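Local coordinates for protein putative thiosugar synthase (Amycolatopsis orientalis, PDB 4N6F) that is a putative thiosugar synthase of the thiazole synthase (ThiG) family and binds a hexose 6-phosphate within a TIM barrel, at residues Gly195-Ala200 against Thr214-Ala219. Numbering follows the deposited sequence.
Sequences GGIGSA and TLVNTA. With F6R (fructose -6-phosphate), chain F.
In this TIM barrel, the loop following strand 191-194 and the junction between strand 213-216 and helix 218-221 form the standard phosphate-binding motif of TIM barrels, in which the loops after the seventh and eighth strands and a short helix hold the phosphate. G196 N donates to O3P of fructose-6-phosphate at 2.9 Å and 152°, and positive phi at G195 and G196 favours glycine there. Across from it, T218 holds O1P twice: its backbone N donates at the start of helix 218-221, whose dipole would probably add to the attraction, while its OG1, anti to the carbonyl carbon (chi1 -63°), reaches O1P at 2.6 Å. N217 extends with CG anti to the backbone N (chi1 177°), which carries ND2 to within 3.1 Å of the sugar O5, and Y33 OH bonds OD1, fixing the amide's rotation. An alanine in place of N217 would remove both hydrogen bonds of the side-chain amide and would probably weaken the hold on the sugar. I197 is the apolar link between the segments. Its CG2, anti to the backbone N, lies 3.8 Å from V216 CG1, and its CG1 crosses T214 obliquely to meet T214 CG2; M233 of helix 226-245 packs on both I197 and V216. Two waters replace direct polar bonds between the segments at the phosphate. Water 1 joins G195 N and L215 O while donating to O2P; water 2 donates to I197 O and to O2P, and accepts from A219 N at 2.9 Å. Beside it, A219 CB sits 3.3 Å from I197 O.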
loop_
_atom_site.group_PDB
_atom_site.type_symbol
_atom_site.label_atom_id
_atom_site.label_comp_id
_atom_site.label_asym_id
_atom_site.label_seq_id
_atom_site.Cartn_x
_atom_site.Cartn_y
_atom_site.Cartn_z
ATOM N N GLY A 195 2.052 6.428 -14.891
ATOM C CA GLY A 195 3.409 6.506 -15.404
ATOM C C GLY A 195 4.438 6.115 -14.364
ATOM O O GLY A 195 4.596 6.780 -13.337
ATOM N N GLY A 196 5.147 5.025 -14.634
ATOM C CA GLY A 196 6.250 4.610 -13.779
ATOM C C GLY A 196 5.834 3.870 -12.519
ATOM O O GLY A 196 6.668 3.610 -11.660
ATOM N N ILE A 197 4.551 3.528 -12.408
ATOM C CA ILE A 197 4.087 2.703 -11.309
ATOM C C ILE A 197 4.721 1.317 -11.460
ATOM O O ILE A 197 4.687 0.705 -12.534
ATOM C CB ILE A 197 2.552 2.561 -11.266
ATOM C CG1 ILE A 197 1.874 3.924 -11.092
ATOM C CG2 ILE A 197 2.140 1.626 -10.132
ATOM C CD1 ILE A 197 2.225 4.637 -9.805
ATOM N N GLY A 198 5.271 0.840 -10.358
ATOM C CA GLY A 198 6.105 -0.356 -10.322
ATOM C C GLY A 198 5.501 -1.487 -9.514
ATOM O O GLY A 198 5.657 -2.657 -9.875
ATOM N N SER A 199 4.824 -1.155 -8.416
ATOM C CA SER A 199 4.255 -2.168 -7.523
ATOM C C SER A 199 3.095 -1.624 -6.695
ATOM O O SER A 199 2.779 -0.431 -6.750
ATOM C CB SER A 199 5.338 -2.704 -6.587
ATOM O OG SER A 199 5.710 -1.729 -5.624
ATOM N N ALA A 200 2.493 -2.509 -5.906
ATOM C CA ALA A 200 1.322 -2.186 -5.100
ATOM C C ALA A 200 1.522 -1.022 -4.122
ATOM O O ALA A 200 0.581 -0.272 -3.863
ATOM C CB ALA A 200 0.866 -3.417 -4.338
ATOM N N THR A 214 -5.460 4.953 -10.161
ATOM C CA THR A 214 -4.135 4.759 -10.710
ATOM C C THR A 214 -4.248 3.977 -12.010
ATOM O O THR A 214 -5.043 3.044 -12.106
ATOM C CB THR A 214 -3.270 3.956 -9.726
ATOM O OG1 THR A 214 -3.263 4.629 -8.465
ATOM C CG2 THR A 214 -1.844 3.841 -10.219
ATOM N N LEU A 215 -3.461 4.359 -13.008
ATOM C CA LEU A 215 -3.404 3.607 -14.252
ATOM C C LEU A 215 -2.080 2.880 -14.276
ATOM O O LEU A 215 -1.026 3.493 -14.112
ATOM C CB LEU A 215 -3.551 4.503 -15.476
ATOM C CG LEU A 215 -3.728 3.733 -16.795
ATOM C CD1 LEU A 215 -4.611 4.500 -17.776
ATOM C CD2 LEU A 215 -2.402 3.387 -17.453
ATOM N N VAL A 216 -2.147 1.589 -14.452
ATOM C CA VAL A 216 -0.990 0.749 -14.507
ATOM C C VAL A 216 -0.922 -0.011 -15.813
ATOM O O VAL A 216 -1.914 -0.293 -16.404
ATOM C CB VAL A 216 -0.915 -0.209 -13.328
ATOM C CG1 VAL A 216 -0.935 0.563 -12.042
ATOM C CG2 VAL A 216 -2.034 -1.206 -13.348
ATOM N N ASN A 217 0.290 -0.227 -16.281
ATOM C CA ASN A 217 0.600 -0.999 -17.460
ATOM C C ASN A 217 1.844 -1.878 -17.328
ATOM O O ASN A 217 1.737 -3.043 -17.138
ATOM C CB ASN A 217 0.736 -0.064 -18.654
ATOM C CG ASN A 217 1.124 -0.783 -19.926
ATOM O OD1 ASN A 217 1.218 -1.963 -19.956
ATOM N ND2 ASN A 217 1.338 -0.051 -20.960
ATOM N N THR A 218 3.016 -1.277 -17.344
ATOM C CA THR A 218 4.270 -1.988 -17.306
ATOM C C THR A 218 4.470 -2.848 -16.053
ATOM O O THR A 218 5.011 -3.890 -16.137
ATOM C CB THR A 218 5.466 -1.029 -17.463
ATOM O OG1 THR A 218 5.404 -0.403 -18.716
ATOM C CG2 THR A 218 6.748 -1.750 -17.375
ATOM N N ALA A 219 4.039 -2.387 -14.900
ATOM C CA ALA A 219 4.162 -3.152 -13.648
ATOM C C ALA A 219 3.521 -4.545 -13.681
ATOM O O ALA A 219 3.995 -5.470 -13.007
ATOM C CB ALA A 219 3.574 -2.365 -12.493
HETATM C C1 F6R F . -1.850 5.682 -22.203
HETATM C C2 F6R F . -1.260 4.343 -21.861
HETATM C C3 F6R F . 0.209 4.154 -21.576
HETATM C C4 F6R F . 0.491 4.668 -20.163
HETATM C C5 F6R F . 1.840 4.166 -19.638
HETATM C C6 F6R F . 1.883 4.196 -18.123
HETATM O O2 F6R F . -1.997 3.360 -21.750
HETATM O O3 F6R F . 1.079 4.796 -22.514
HETATM O O4 F6R F . 0.505 6.105 -20.173
HETATM O O5 F6R F . 2.103 2.832 -20.066
HETATM O O6 F6R F . 3.206 3.876 -17.709
HETATM P P F6R F . 3.634 2.437 -17.172
HETATM O O1P F6R F . 3.716 1.614 -18.424
HETATM O O2P F6R F . 2.558 1.980 -16.224
HETATM O O3P F6R F . 4.920 2.758 -16.467
HETATM O O HOH W 1 1.742 3.713 -14.449
HETATM O O HOH W 2 2.807 0.209 -14.411
HETATM O O HOH W 3 6.042 -4.908 -11.413
#